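Local coordinates for protein sulfite dehydrogenase (PDB 2XTS) that probably oxidises protein-bound sulfur as the molybdenum cofactor subunit of the SoxCD sulfane dehydrogenase, passing electrons on to heme c, at residues F18-A21 against V22-P26; N54-I58 against H59-G63; R181-M185 against E186-D190; I277-K281 against G282-I286; V351-K355 against D356-A360. All coordinates share one frame; numbering follows the deposited sequence.

Contact 1 of 5, residues F18-A21 against V22-P26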
loop_
_atom_site.group_PDB
_atom_site.type_symbol
_atom_site.label_atom_id
_atom_site.label_comp_id
_atom_site.label_asym_id
_atom_site.label_seq_id
_atom_site.Cartn_x
_atom_site.Cartn_y
_atom_site.Cartn_z
ATOM N N PHE A 18 -5.364 -24.606 15.850
ATOM C CA PHE A 18 -4.443 -23.814 15.055
ATOM C C PHE A 18 -5.173 -23.040 13.973
ATOM O O PHE A 18 -6.149 -23.527 13.390
ATOM C CB PHE A 18 -3.437 -24.684 14.302
ATOM C CG PHE A 18 -2.505 -25.473 15.160
ATOM C CD1 PHE A 18 -1.975 -24.979 16.328
ATOM C CD2 PHE A 18 -2.107 -26.715 14.736
ATOM C CE1 PHE A 18 -1.080 -25.736 17.071
ATOM C CE2 PHE A 18 -1.213 -27.469 15.461
ATOM C CZ PHE A 18 -0.704 -26.982 16.625
ATOM N N GLY A 19 -4.636 -21.857 13.669
ATOM C CA GLY A 19 -4.920 -21.147 12.440
ATOM C C GLY A 19 -4.018 -21.654 11.309
ATOM O O GLY A 19 -3.341 -22.667 11.454
ATOM N N GLU A 20 -3.961 -20.921 10.204
ATOM C CA GLU A 20 -3.094 -21.298 9.080
ATOM C C GLU A 20 -1.603 -21.063 9.369
ATOM O O GLU A 20 -1.204 -20.154 10.089
ATOM C CB GLU A 20 -3.468 -20.536 7.813
ATOM C CG GLU A 20 -4.856 -20.869 7.247
ATOM C CD GLU A 20 -5.066 -20.187 5.905
ATOM O OE1 GLU A 20 -5.458 -19.010 5.908
ATOM O OE2 GLU A 20 -4.799 -20.808 4.855
ATOM N N ALA A 21 -0.775 -21.882 8.742
ATOM C CA ALA A 21 0.660 -21.796 8.873
ATOM C C ALA A 21 1.268 -20.638 8.106
ATOM O O ALA A 21 0.650 -20.091 7.191
ATOM C CB ALA A 21 1.267 -23.100 8.421
ATOM N N VAL A 22 2.503 -20.302 8.449
ATOM C CA VAL A 22 3.208 -19.193 7.794
ATOM C C VAL A 22 3.652 -19.481 6.368
ATOM O O VAL A 22 4.140 -18.590 5.670
ATOM C CB VAL A 22 4.449 -18.715 8.565
ATOM C CG1 VAL A 22 4.069 -18.198 9.959
ATOM C CG2 VAL A 22 5.512 -19.784 8.610
ATOM N N ASP A 23 3.555 -20.724 5.940
ATOM C CA ASP A 23 3.893 -21.077 4.579
ATOM C C ASP A 23 2.672 -21.219 3.663
ATOM O O ASP A 23 2.826 -21.634 2.520
ATOM C CB ASP A 23 4.804 -22.323 4.566
ATOM C CG ASP A 23 4.138 -23.573 5.075
ATOM O OD1 ASP A 23 3.076 -23.496 5.748
ATOM O OD2 ASP A 23 4.735 -24.655 4.847
ATOM N N ALA A 24 1.475 -20.844 4.128
ATOM C CA ALA A 24 0.253 -21.134 3.392
ATOM C C ALA A 24 0.086 -20.216 2.189
ATOM O O ALA A 24 -0.441 -20.649 1.165
ATOM C CB ALA A 24 -0.952 -21.009 4.291
ATOM N N HIS A 25 0.513 -18.955 2.292
ATOM C CA HIS A 25 0.210 -17.959 1.249
ATOM C C HIS A 25 1.406 -17.050 0.996
ATOM O O HIS A 25 1.590 -16.052 1.696
ATOM C CB HIS A 25 -0.996 -17.118 1.671
ATOM C CG HIS A 25 -2.208 -17.934 1.971
ATOM N ND1 HIS A 25 -2.909 -18.600 0.991
ATOM C CD2 HIS A 25 -2.808 -18.243 3.146
ATOM C CE1 HIS A 25 -3.908 -19.263 1.547
ATOM N NE2 HIS A 25 -3.872 -19.058 2.851
ATOM N N PRO A 26 2.240 -17.398 0.002
ATOM C CA PRO A 26 3.399 -16.569 -0.257
ATOM C C PRO A 26 3.080 -15.132 -0.662
ATOM O O PRO A 26 3.859 -14.221 -0.371
ATOM C CB PRO A 26 4.134 -17.348 -1.350
ATOM C CG PRO A 26 3.804 -18.747 -1.065
ATOM C CD PRO A 26 2.343 -18.701 -0.678
HETATM O O HOH W 1 1.166 -17.763 4.826
#
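Glu20 and His25 both leave the backbone with CG anti to their own carbonyl carbons (chi1 -66° and -56°), and the glutamate, extended beyond CG, reaches across the turn to the histidine; the two side chains cross at about a right angle. His25 NE2 donates to Glu20 OE2 at 2.8 Å, while its approach to Glu20 OE1 at 3.4 Å is weak. The oxygen is met on its syn side, somewhat above the carboxylate plane. The carboxylate carbon lies at the edge of the ring, in its plane, and the two planes stand 72° apart. A glutamate suits this place because its long chain spans the turn and its other oxygen, OE1, also pairs with Lys205 of the second subunit; the carboxylate could favour a protonated ring, though the lysine would moderate this.

Within the span of this hydrogen bond the backbone makes a type I beta turn from Ala21 to Ala24, closed by Ala24 N to Ala21 O at 3.3 Å. A water accepts from His25 N at 2.9 Å and reaches Ala21 O only weakly. Small alanines fit the tight bend, where Ala21 CB touches Asp23 OD1 at 3.3 Å. The turn belongs to the long loop between helix 6-9 and strand 52-53, an N-terminal arm far from the chain's centre that lies on the second subunit, with Val22 packed on its Tyr41.

Contact 2 of 5, residues N54-I58 against H59-G63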
loop_
_atom_site.group_PDB
_atom_site.type_symbol
_atom_site.label_atom_id
_atom_site.label_comp_id
_atom_site.label_asym_id
_atom_site.label_seq_id
_atom_site.Cartn_x
_atom_site.Cartn_y
_atom_site.Cartn_z
ATOM N N ASN A 54 -13.038 1.134 -14.549
ATOM C CA ASN A 54 -13.658 0.557 -13.362
ATOM C C ASN A 54 -13.378 1.470 -12.177
ATOM O O ASN A 54 -12.761 2.527 -12.359
ATOM C CB ASN A 54 -13.282 -0.913 -13.163
ATOM C CG ASN A 54 -11.822 -1.129 -12.830
ATOM O OD1 ASN A 54 -11.199 -0.288 -12.187
ATOM N ND2 ASN A 54 -11.280 -2.300 -13.202
ATOM N N PHE A 55 -13.889 1.122 -10.997
ATOM C CA PHE A 55 -13.987 2.091 -9.921
ATOM C C PHE A 55 -13.384 1.568 -8.624
ATOM O O PHE A 55 -13.688 0.456 -8.206
ATOM C CB PHE A 55 -15.469 2.428 -9.686
ATOM C CG PHE A 55 -16.126 3.096 -10.851
ATOM C CD1 PHE A 55 -16.733 2.340 -11.843
ATOM C CD2 PHE A 55 -16.095 4.473 -10.978
ATOM C CE1 PHE A 55 -17.285 2.957 -12.958
ATOM C CE2 PHE A 55 -16.680 5.085 -12.073
ATOM C CZ PHE A 55 -17.265 4.328 -13.050
ATOM N N THR A 56 -12.537 2.380 -7.999
ATOM C CA THR A 56 -11.944 2.046 -6.707
ATOM C C THR A 56 -13.016 2.063 -5.612
ATOM O O THR A 56 -13.841 2.962 -5.599
ATOM C CB THR A 56 -10.896 3.122 -6.318
ATOM O OG1 THR A 56 -9.945 3.270 -7.374
ATOM C CG2 THR A 56 -10.193 2.805 -5.013
ATOM N N PRO A 57 -12.995 1.088 -4.685
ATOM C CA PRO A 57 -13.993 1.030 -3.601
ATOM C C PRO A 57 -13.706 2.036 -2.494
ATOM O O PRO A 57 -13.562 1.651 -1.344
ATOM C CB PRO A 57 -13.878 -0.412 -3.105
ATOM C CG PRO A 57 -12.473 -0.762 -3.342
ATOM C CD PRO A 57 -12.134 -0.115 -4.673
ATOM N N ILE A 58 -13.717 3.323 -2.841
ATOM C CA ILE A 58 -13.406 4.360 -1.869
ATOM C C ILE A 58 -14.416 4.487 -0.733
ATOM O O ILE A 58 -14.122 5.105 0.246
ATOM C CB ILE A 58 -13.170 5.730 -2.543
ATOM C CG1 ILE A 58 -14.408 6.222 -3.303
ATOM C CG2 ILE A 58 -11.915 5.693 -3.435
ATOM C CD1 ILE A 58 -14.377 7.693 -3.621
ATOM N N HIS A 59 -15.618 3.938 -0.862
ATOM C CA HIS A 59 -16.549 3.909 0.257
ATOM C C HIS A 59 -16.016 3.122 1.439
ATOM O O HIS A 59 -16.359 3.411 2.567
ATOM C CB HIS A 59 -17.874 3.327 -0.205
ATOM C CG HIS A 59 -17.792 1.895 -0.615
ATOM N ND1 HIS A 59 -17.047 1.486 -1.696
ATOM C CD2 HIS A 59 -18.437 0.794 -0.152
ATOM C CE1 HIS A 59 -17.180 0.185 -1.847
ATOM N NE2 HIS A 59 -18.025 -0.264 -0.928
ATOM N N ALA A 60 -15.229 2.087 1.166
ATOM C CA ALA A 60 -14.827 1.114 2.190
ATOM C C ALA A 60 -13.421 1.321 2.701
ATOM O O ALA A 60 -13.055 0.755 3.716
ATOM C CB ALA A 60 -14.970 -0.307 1.657
ATOM N N LEU A 61 -12.637 2.124 2.007
ATOM C CA LEU A 61 -11.258 2.368 2.372
ATOM C C LEU A 61 -11.151 3.430 3.458
ATOM O O LEU A 61 -12.057 4.203 3.672
ATOM C CB LEU A 61 -10.436 2.752 1.147
ATOM C CG LEU A 61 -10.408 1.743 0.009
ATOM C CD1 LEU A 61 -9.703 2.326 -1.201
ATOM C CD2 LEU A 61 -9.824 0.376 0.374
ATOM N N GLU A 62 -10.005 3.473 4.117
ATOM C CA GLU A 62 -9.652 4.536 5.058
ATOM C C GLU A 62 -8.238 5.027 4.743
ATOM O O GLU A 62 -7.577 4.542 3.811
ATOM C CB GLU A 62 -9.804 4.089 6.533
ATOM C CG GLU A 62 -11.000 4.690 7.243
ATOM C CD GLU A 62 -10.856 6.134 7.630
ATOM O OE1 GLU A 62 -11.825 6.665 8.213
ATOM O OE2 GLU A 62 -9.812 6.760 7.367
ATOM N N GLY A 63 -7.789 6.022 5.473
ATOM C CA GLY A 63 -6.453 6.530 5.256
ATOM C C GLY A 63 -6.341 7.173 3.895
ATOM O O GLY A 63 -7.290 7.830 3.437
HETATM O O HOH W 2 -12.151 6.072 1.667
#
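Pro57 O and Ala60 N make the hydrogen bond that joins the two halves of this bend, 3.0 Å long with an N-H...O angle of 159°; the donor sits above the carbonyl plane. A water adds a second polar link, donating to Ile58 O at 2.6 Å and to Leu61 O at 2.7 Å, so that two carbonyls of the bend are satisfied by one molecule. Pro57 also centres an inverse gamma turn, in which Ile58 N reaches back weakly to Thr56 O; proline, with its fixed phi, suits that position. Two side chains take polar partners farther off: His59 NE2 is bonded to Gly194 O of the Cytochrome chain, and Thr56 OG1 to Ile143 O. The whole bend lies in the loop between strands 52-53 and 74-75, against helix 136-140, whose Gln137 touches both Pro57 and His59.

The remainder is van der Waals packing. His59 CG lies between its own backbone N and carbonyl carbon (chi1 65°), which folds the ring back over the turn: CE1 meets Pro57 CB at 3.6 Å, and Ala60 CB covers one face. Leu61 CG rests on Pro57 O at 3.4 Å, and its CD1 crosses Thr56 CG2 at 3.9 Å.

Contact 3 of 5, residues R181-M185 against E186-D190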
loop_
_atom_site.group_PDB
_atom_site.type_symbol
_atom_site.label_atom_id
_atom_site.label_comp_id
_atom_site.label_asym_id
_atom_site.label_seq_id
_atom_site.Cartn_x
_atom_site.Cartn_y
_atom_site.Cartn_z
ATOM N N ARG A 181 0.024 11.935 -25.512
ATOM C CA ARG A 181 -0.315 13.217 -24.932
ATOM C C ARG A 181 0.884 14.153 -24.975
ATOM O O ARG A 181 2.024 13.728 -24.772
ATOM C CB ARG A 181 -0.810 13.081 -23.473
ATOM C CG ARG A 181 -2.201 12.492 -23.316
ATOM C CD ARG A 181 -3.273 13.334 -23.970
ATOM N NE ARG A 181 -3.385 14.679 -23.457
ATOM C CZ ARG A 181 -4.181 15.100 -22.485
ATOM N NH1 ARG A 181 -4.977 14.282 -21.832
ATOM N NH2 ARG A 181 -4.197 16.377 -22.169
ATOM N N SER A 182 0.592 15.443 -25.158
ATOM C CA SER A 182 1.589 16.502 -25.206
ATOM C C SER A 182 1.713 17.241 -23.879
ATOM O O SER A 182 0.714 17.600 -23.249
ATOM C CB SER A 182 1.192 17.505 -26.262
ATOM O OG SER A 182 1.039 16.895 -27.525
ATOM N N PHE A 183 2.957 17.502 -23.462
ATOM C CA PHE A 183 3.252 18.191 -22.205
ATOM C C PHE A 183 4.139 19.403 -22.483
ATOM O O PHE A 183 5.114 19.286 -23.216
ATOM C CB PHE A 183 4.098 17.285 -21.302
ATOM C CG PHE A 183 3.439 16.040 -20.825
ATOM C CD1 PHE A 183 3.251 14.977 -21.661
ATOM C CD2 PHE A 183 3.072 15.906 -19.500
ATOM C CE1 PHE A 183 2.660 13.810 -21.182
ATOM C CE2 PHE A 183 2.519 14.732 -19.018
ATOM C CZ PHE A 183 2.287 13.697 -19.867
ATOM N N PRO A 184 3.872 20.540 -21.832
ATOM C CA PRO A 184 4.853 21.617 -21.905
ATOM C C PRO A 184 6.126 21.247 -21.157
ATOM O O PRO A 184 6.069 20.631 -20.098
ATOM C CB PRO A 184 4.143 22.780 -21.216
ATOM C CG PRO A 184 3.219 22.152 -20.286
ATOM C CD PRO A 184 2.794 20.858 -20.877
ATOM N N MET A 185 7.271 21.674 -21.675
ATOM C CA MET A 185 8.549 21.286 -21.083
ATOM C C MET A 185 8.680 21.764 -19.634
ATOM O O MET A 185 9.289 21.091 -18.827
ATOM C CB MET A 185 9.719 21.822 -21.931
ATOM C CG MET A 185 11.077 21.153 -21.702
ATOM S SD MET A 185 11.097 19.339 -21.881
ATOM C CE MET A 185 10.332 19.104 -23.462
ATOM N N GLU A 186 8.055 22.870 -19.267
ATOM C CA GLU A 186 8.132 23.333 -17.883
ATOM C C GLU A 186 7.589 22.313 -16.876
ATOM O O GLU A 186 8.147 22.111 -15.813
ATOM C CB GLU A 186 7.397 24.662 -17.701
ATOM C CG GLU A 186 7.585 25.270 -16.321
ATOM C CD GLU A 186 6.849 26.588 -16.118
ATOM O OE1 GLU A 186 6.107 27.046 -17.020
ATOM O OE2 GLU A 186 7.022 27.175 -15.038
ATOM N N LYS A 187 6.507 21.646 -17.232
ATOM C CA LYS A 187 5.962 20.624 -16.348
ATOM C C LYS A 187 6.855 19.395 -16.309
ATOM O O LYS A 187 7.128 18.840 -15.245
ATOM C CB LYS A 187 4.542 20.240 -16.775
ATOM C CG LYS A 187 3.917 19.086 -15.957
ATOM C CD LYS A 187 3.742 19.439 -14.491
ATOM C CE LYS A 187 2.955 18.384 -13.724
ATOM N NZ LYS A 187 2.922 18.624 -12.258
ATOM N N VAL A 188 7.281 18.955 -17.479
ATOM C CA VAL A 188 8.189 17.817 -17.595
ATOM C C VAL A 188 9.390 17.964 -16.675
ATOM O O VAL A 188 9.780 17.023 -15.992
ATOM C CB VAL A 188 8.689 17.676 -19.074
ATOM C CG1 VAL A 188 9.809 16.652 -19.205
ATOM C CG2 VAL A 188 7.524 17.353 -20.032
ATOM N N MET A 189 9.998 19.144 -16.718
ATOM C CA MET A 189 11.215 19.416 -15.980
ATOM C C MET A 189 10.990 19.653 -14.501
ATOM O O MET A 189 11.955 19.683 -13.732
ATOM C CB MET A 189 11.923 20.614 -16.606
ATOM C CG MET A 189 12.454 20.341 -17.989
ATOM S SD MET A 189 13.600 18.951 -18.100
ATOM C CE MET A 189 15.079 19.627 -17.341
ATOM N N ASP A 190 9.737 19.837 -14.090
ATOM C CA ASP A 190 9.376 20.090 -12.693
ATOM C C ASP A 190 9.291 18.746 -11.941
ATOM O O ASP A 190 10.244 18.382 -11.248
ATOM C CB ASP A 190 8.073 20.904 -12.642
ATOM C CG ASP A 190 7.578 21.180 -11.229
ATOM O OD1 ASP A 190 8.211 20.750 -10.236
ATOM O OD2 ASP A 190 6.505 21.811 -11.131
#
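Pro184 and Lys187 meet at a strand-to-helix junction, where strand 181-184 ends and helix 185-191 starts with Pro184 as N-cap. Proline suits this place, since the cap needs no N-H of its own. Its carbonyl O receives two weak bonds, from Lys187 N at 3.1 Å and Val188 N at 3.3 Å; the next i to i+4 bond, Met189 N to Met185 O, is a firmer 3.0 Å. The strand is an outer one of the mixed sheet in the molybdopterin-binding domain, and the helix axis turns 80° away from it.

That turn lets Val188 CG2 reach back to Phe183 CB at 3.7 Å, and both residues also pack on Leu169. Helical spacing brings the methionines together: Met185 CG, anti to the backbone N (chi1 -162°), lies beside Met189 CG at 4.0 Å, and the bend at chi2 carries SD to Val188 CG1. Unbranched methionines can curl in this way; Lys187, bent at chi2, leads away to a salt bridge with Asp191 at the helix end.

Contact 4 of 5, residues I277-K281 against G282-I286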
loop_
_atom_site.group_PDB
_atom_site.type_symbol
_atom_site.label_atom_id
_atom_site.label_comp_id
_atom_site.label_asym_id
_atom_site.label_seq_id
_atom_site.Cartn_x
_atom_site.Cartn_y
_atom_site.Cartn_z
ATOM N N ILE A 277 -26.077 4.000 7.666
ATOM C CA ILE A 277 -25.968 3.994 9.113
ATOM C C ILE A 277 -26.921 2.938 9.639
ATOM O O ILE A 277 -28.129 3.121 9.561
ATOM C CB ILE A 277 -26.326 5.358 9.717
ATOM C CG1 ILE A 277 -25.554 6.483 9.028
ATOM C CG2 ILE A 277 -26.069 5.331 11.226
ATOM C CD1 ILE A 277 -26.015 7.866 9.478
ATOM N N ARG A 278 -26.403 1.807 10.104
ATOM C CA ARG A 278 -27.237 0.716 10.617
ATOM C C ARG A 278 -27.211 0.626 12.130
ATOM O O ARG A 278 -27.918 -0.196 12.702
ATOM C CB ARG A 278 -26.781 -0.632 10.048
ATOM C CG ARG A 278 -26.867 -0.788 8.541
ATOM C CD ARG A 278 -26.595 -2.247 8.216
ATOM N NE ARG A 278 -26.952 -2.671 6.861
ATOM C CZ ARG A 278 -26.097 -2.804 5.847
ATOM N NH1 ARG A 278 -24.810 -2.489 5.974
ATOM N NH2 ARG A 278 -26.543 -3.240 4.683
ATOM N N HIS A 279 -26.388 1.436 12.773
ATOM C CA HIS A 279 -26.155 1.286 14.200
ATOM C C HIS A 279 -26.980 2.183 15.098
ATOM O O HIS A 279 -26.822 2.148 16.326
ATOM C CB HIS A 279 -24.667 1.436 14.535
ATOM C CG HIS A 279 -24.052 2.726 14.091
ATOM N ND1 HIS A 279 -24.523 3.971 14.458
ATOM C CD2 HIS A 279 -22.927 2.950 13.374
ATOM C CE1 HIS A 279 -23.737 4.900 13.937
ATOM N NE2 HIS A 279 -22.762 4.304 13.282
ATOM N N GLY A 280 -27.875 2.971 14.511
ATOM C CA GLY A 280 -28.788 3.773 15.308
ATOM C C GLY A 280 -28.225 5.129 15.667
ATOM O O GLY A 280 -27.211 5.585 15.127
ATOM N N LYS A 281 -28.902 5.791 16.600
ATOM C CA LYS A 281 -28.533 7.133 17.032
ATOM C C LYS A 281 -27.253 7.121 17.866
ATOM O O LYS A 281 -26.886 6.068 18.383
ATOM C CB LYS A 281 -29.669 7.736 17.853
ATOM C CG LYS A 281 -30.998 7.620 17.142
ATOM C CD LYS A 281 -32.074 8.323 17.900
ATOM C CE LYS A 281 -33.402 8.210 17.188
ATOM N NZ LYS A 281 -33.933 6.826 17.198
ATOM N N GLY A 282 -26.584 8.265 17.958
ATOM C CA GLY A 282 -25.429 8.430 18.823
ATOM C C GLY A 282 -24.176 8.731 18.008
ATOM O O GLY A 282 -24.246 9.191 16.865
ATOM N N PRO A 283 -23.002 8.459 18.585
ATOM C CA PRO A 283 -21.732 8.724 17.901
ATOM C C PRO A 283 -21.677 8.192 16.471
ATOM O O PRO A 283 -22.024 7.040 16.204
ATOM C CB PRO A 283 -20.723 7.988 18.768
ATOM C CG PRO A 283 -21.334 8.035 20.132
ATOM C CD PRO A 283 -22.800 7.893 19.930
ATOM N N LEU A 284 -21.202 9.038 15.572
ATOM C CA LEU A 284 -21.092 8.721 14.152
ATOM C C LEU A 284 -19.830 9.355 13.630
ATOM O O LEU A 284 -19.608 10.555 13.829
ATOM C CB LEU A 284 -22.302 9.291 13.399
ATOM C CG LEU A 284 -22.396 9.050 11.899
ATOM C CD1 LEU A 284 -22.606 7.589 11.577
ATOM C CD2 LEU A 284 -23.503 9.890 11.317
ATOM N N VAL A 285 -19.014 8.554 12.937
ATOM C CA VAL A 285 -17.833 9.067 12.249
ATOM C C VAL A 285 -18.197 9.482 10.825
ATOM O O VAL A 285 -18.746 8.700 10.050
ATOM C CB VAL A 285 -16.724 7.999 12.195
ATOM C CG1 VAL A 285 -15.561 8.492 11.303
ATOM C CG2 VAL A 285 -16.259 7.632 13.636
ATOM N N ILE A 286 -17.935 10.739 10.498
ATOM C CA ILE A 286 -17.939 11.200 9.113
ATOM C C ILE A 286 -16.500 11.153 8.628
ATOM O O ILE A 286 -15.625 11.772 9.218
ATOM C CB ILE A 286 -18.536 12.628 8.957
ATOM C CG1 ILE A 286 -19.996 12.606 9.466
ATOM C CG2 ILE A 286 -18.365 13.108 7.523
ATOM C CD1 ILE A 286 -20.684 13.931 9.421
#
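The imidazole of His279 has Ile277 CG2 over one face, 3.6 Å above the plane and offset toward the rim, and Leu284 CD1 at its edge, 3.7 Å from NE2. Pro283 O lies oblique to the ring, 3.6 Å from CE1. With CG set between its own backbone N and carbonyl carbon (chi1 57°), the ring turns toward strand 282-291, and ND1 can donate to Gly280 O at 3.2 Å. Alongside, Ile277 CD1 meets Leu284 CD2 at 3.7 Å, the two side chains crossing at about a right angle; Leu284 CD1 touches both the histidine edge and Ile277. Gly280 and Gly282 adopt backbone angles that call for glycine, which lets the loop swing into the strand. Arg108 of the second subunit packs on His279. No hydrogen bond joins the two halves themselves, so apolar packing carries the contact, while His279 ND1 is engaged by Gly280 O, and the carbonyls of Lys281 and Pro283 by Arg108 of the second subunit.

Contact 5 of 5, residues V351-K355 against D356-A360. With GOL (glycerol), chain H.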
loop_
_atom_site.group_PDB
_atom_site.type_symbol
_atom_site.label_atom_id
_atom_site.label_comp_id
_atom_site.label_asym_id
_atom_site.label_seq_id
_atom_site.Cartn_x
_atom_site.Cartn_y
_atom_site.Cartn_z
ATOM N N VAL A 351 -11.465 27.335 -3.049
ATOM C CA VAL A 351 -12.510 26.658 -2.311
ATOM C C VAL A 351 -13.352 25.856 -3.301
ATOM O O VAL A 351 -13.887 26.394 -4.278
ATOM C CB VAL A 351 -13.413 27.641 -1.573
ATOM C CG1 VAL A 351 -14.485 26.885 -0.791
ATOM C CG2 VAL A 351 -12.569 28.562 -0.675
ATOM N N GLN A 352 -13.438 24.554 -3.063
ATOM C CA GLN A 352 -14.248 23.677 -3.887
ATOM C C GLN A 352 -15.637 24.272 -4.149
ATOM O O GLN A 352 -16.364 24.560 -3.217
ATOM C CB GLN A 352 -14.377 22.309 -3.210
ATOM C CG GLN A 352 -15.024 21.258 -4.069
ATOM C CD GLN A 352 -15.316 19.972 -3.305
ATOM O OE1 GLN A 352 -14.982 19.847 -2.129
ATOM N NE2 GLN A 352 -15.930 19.002 -3.974
ATOM N N PRO A 353 -16.029 24.380 -5.432
ATOM C CA PRO A 353 -17.308 24.987 -5.772
ATOM C C PRO A 353 -18.472 24.008 -5.707
ATOM O O PRO A 353 -18.275 22.788 -5.786
ATOM C CB PRO A 353 -17.096 25.437 -7.224
ATOM C CG PRO A 353 -16.186 24.413 -7.790
ATOM C CD PRO A 353 -15.227 24.129 -6.646
ATOM N N THR A 354 -19.686 24.536 -5.647
ATOM C CA THR A 354 -20.866 23.714 -5.860
ATOM C C THR A 354 -20.992 23.312 -7.328
ATOM O O THR A 354 -20.427 23.953 -8.220
ATOM C CB THR A 354 -22.161 24.425 -5.452
ATOM O OG1 THR A 354 -22.353 25.586 -6.271
ATOM C CG2 THR A 354 -22.147 24.783 -3.984
ATOM N N LYS A 355 -21.767 22.270 -7.573
ATOM C CA LYS A 355 -22.109 21.846 -8.940
ATOM C C LYS A 355 -22.770 23.006 -9.693
ATOM O O LYS A 355 -22.459 23.286 -10.854
ATOM C CB LYS A 355 -23.045 20.621 -8.934
ATOM C CG LYS A 355 -22.497 19.365 -8.250
ATOM C CD LYS A 355 -23.536 18.239 -8.207
ATOM C CE LYS A 355 -23.446 17.430 -9.511
ATOM N NZ LYS A 355 -24.333 16.213 -9.607
ATOM N N ASP A 356 -23.692 23.685 -9.024
ATOM C CA ASP A 356 -24.370 24.811 -9.647
ATOM C C ASP A 356 -23.411 25.949 -9.991
ATOM O O ASP A 356 -23.554 26.571 -11.034
ATOM C CB ASP A 356 -25.475 25.332 -8.721
ATOM C CG ASP A 356 -26.711 24.470 -8.732
ATOM O OD1 ASP A 356 -26.883 23.684 -9.675
ATOM O OD2 ASP A 356 -27.535 24.608 -7.794
ATOM N N ALA A 357 -22.436 26.223 -9.127
ATOM C CA ALA A 357 -21.461 27.277 -9.424
ATOM C C ALA A 357 -20.637 26.920 -10.667
ATOM O O ALA A 357 -20.319 27.782 -11.490
ATOM C CB ALA A 357 -20.541 27.558 -8.219
ATOM N N LEU A 358 -20.271 25.652 -10.773
ATOM C CA LEU A 358 -19.561 25.179 -11.967
ATOM C C LEU A 358 -20.403 25.291 -13.227
ATOM O O LEU A 358 -19.933 25.811 -14.239
ATOM C CB LEU A 358 -19.084 23.752 -11.783
ATOM C CG LEU A 358 -17.865 23.576 -10.879
ATOM C CD1 LEU A 358 -17.753 22.112 -10.487
ATOM C CD2 LEU A 358 -16.625 24.035 -11.573
ATOM N N ARG A 359 -21.639 24.815 -13.158
ATOM C CA ARG A 359 -22.535 24.825 -14.318
ATOM C C ARG A 359 -22.923 26.244 -14.756
ATOM O O ARG A 359 -23.125 26.474 -15.940
ATOM C CB ARG A 359 -23.780 23.974 -14.071
ATOM C CG ARG A 359 -23.490 22.516 -13.996
ATOM C CD ARG A 359 -24.709 21.647 -13.974
ATOM N NE ARG A 359 -25.513 21.793 -12.766
ATOM C CZ ARG A 359 -25.995 20.812 -12.007
ATOM N NH1 ARG A 359 -25.771 19.534 -12.287
ATOM N NH2 ARG A 359 -26.730 21.123 -10.951
ATOM N N ALA A 360 -22.916 27.204 -13.834
ATOM C CA ALA A 360 -23.207 28.599 -14.191
ATOM C C ALA A 360 -22.178 29.119 -15.183
ATOM O O ALA A 360 -22.479 29.997 -15.993
ATOM C CB ALA A 360 -23.246 29.475 -12.922
HETATM C C1 GOL H . -24.116 21.293 -4.540
HETATM O O1 GOL H . -22.930 20.971 -5.301
HETATM C C2 GOL H . -25.358 21.717 -5.359
HETATM O O2 GOL H . -25.063 22.723 -6.327
HETATM C C3 GOL H . -25.978 20.536 -6.095
HETATM O O3 GOL H . -26.493 19.599 -5.195
#
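Between Pro353 and Leu358 the chain passes from an extended loop into helix 355-362, with Thr354 as N-cap. Leu358 N donates to Thr354 O at 3.1 Å and Arg359 N to Lys355 O at 2.9 Å, opening the helical pattern. Threonine suits the cap because its OG1, placed between its own backbone N and carbonyl carbon (chi1 63°), accepts from Ala357 N at 2.9 Å with an N-H...O angle of 152°. The first turn's other N-H groups are taken by a glycerol, probably from the crystallisation liquor: Lys355 N bonds to its O1 at 2.9 Å and Asp356 N to its O2.

Pro353 CG packs on Leu358 CG at 3.6 Å, a rigid ring against a branched side chain. On another side of the helix Asp356 OD1 forms a salt bridge with Arg359 NH2 at 2.9 Å, almost in the guanidinium plane, and Lys355 CB lies over one face of that group. In the conformer modelled here Lys355 runs beside Arg359, pointing the same way, and both are drawn to Glu388; the carbonyls of Glu127 and Trp128 bind them too.

The Cytochrome chain packs on Pro353 and Ala357 with its Phe159. Glu388 belongs to strand 384-389, an outer strand of the eight-stranded sheet, while the loop before the helix bonds to strand 338-346 through Gln352.

In the fold
Each contact closes a short local bend, and the five follow one another in series, none nesting or crossing. Contact 1 shapes the N-terminal arm and contact 2 the loop before strand 74-75, with centres 28 Å apart; both touch the second subunit. Contact 3 then turns the edge strand of the molybdopterin-binding domain into its helix. In the dimerisation domain, contact 4 leads into strand 282-291 and contact 5 starts helix 355-362, about 12 Å apart at their nearest atoms. Contacts 2 and 4 come within about 5 Å without touching, and contact 4 also faces the second subunit. Contacts 3 and 4 lie on opposite sides of the chain's centre, as do 1 and 5.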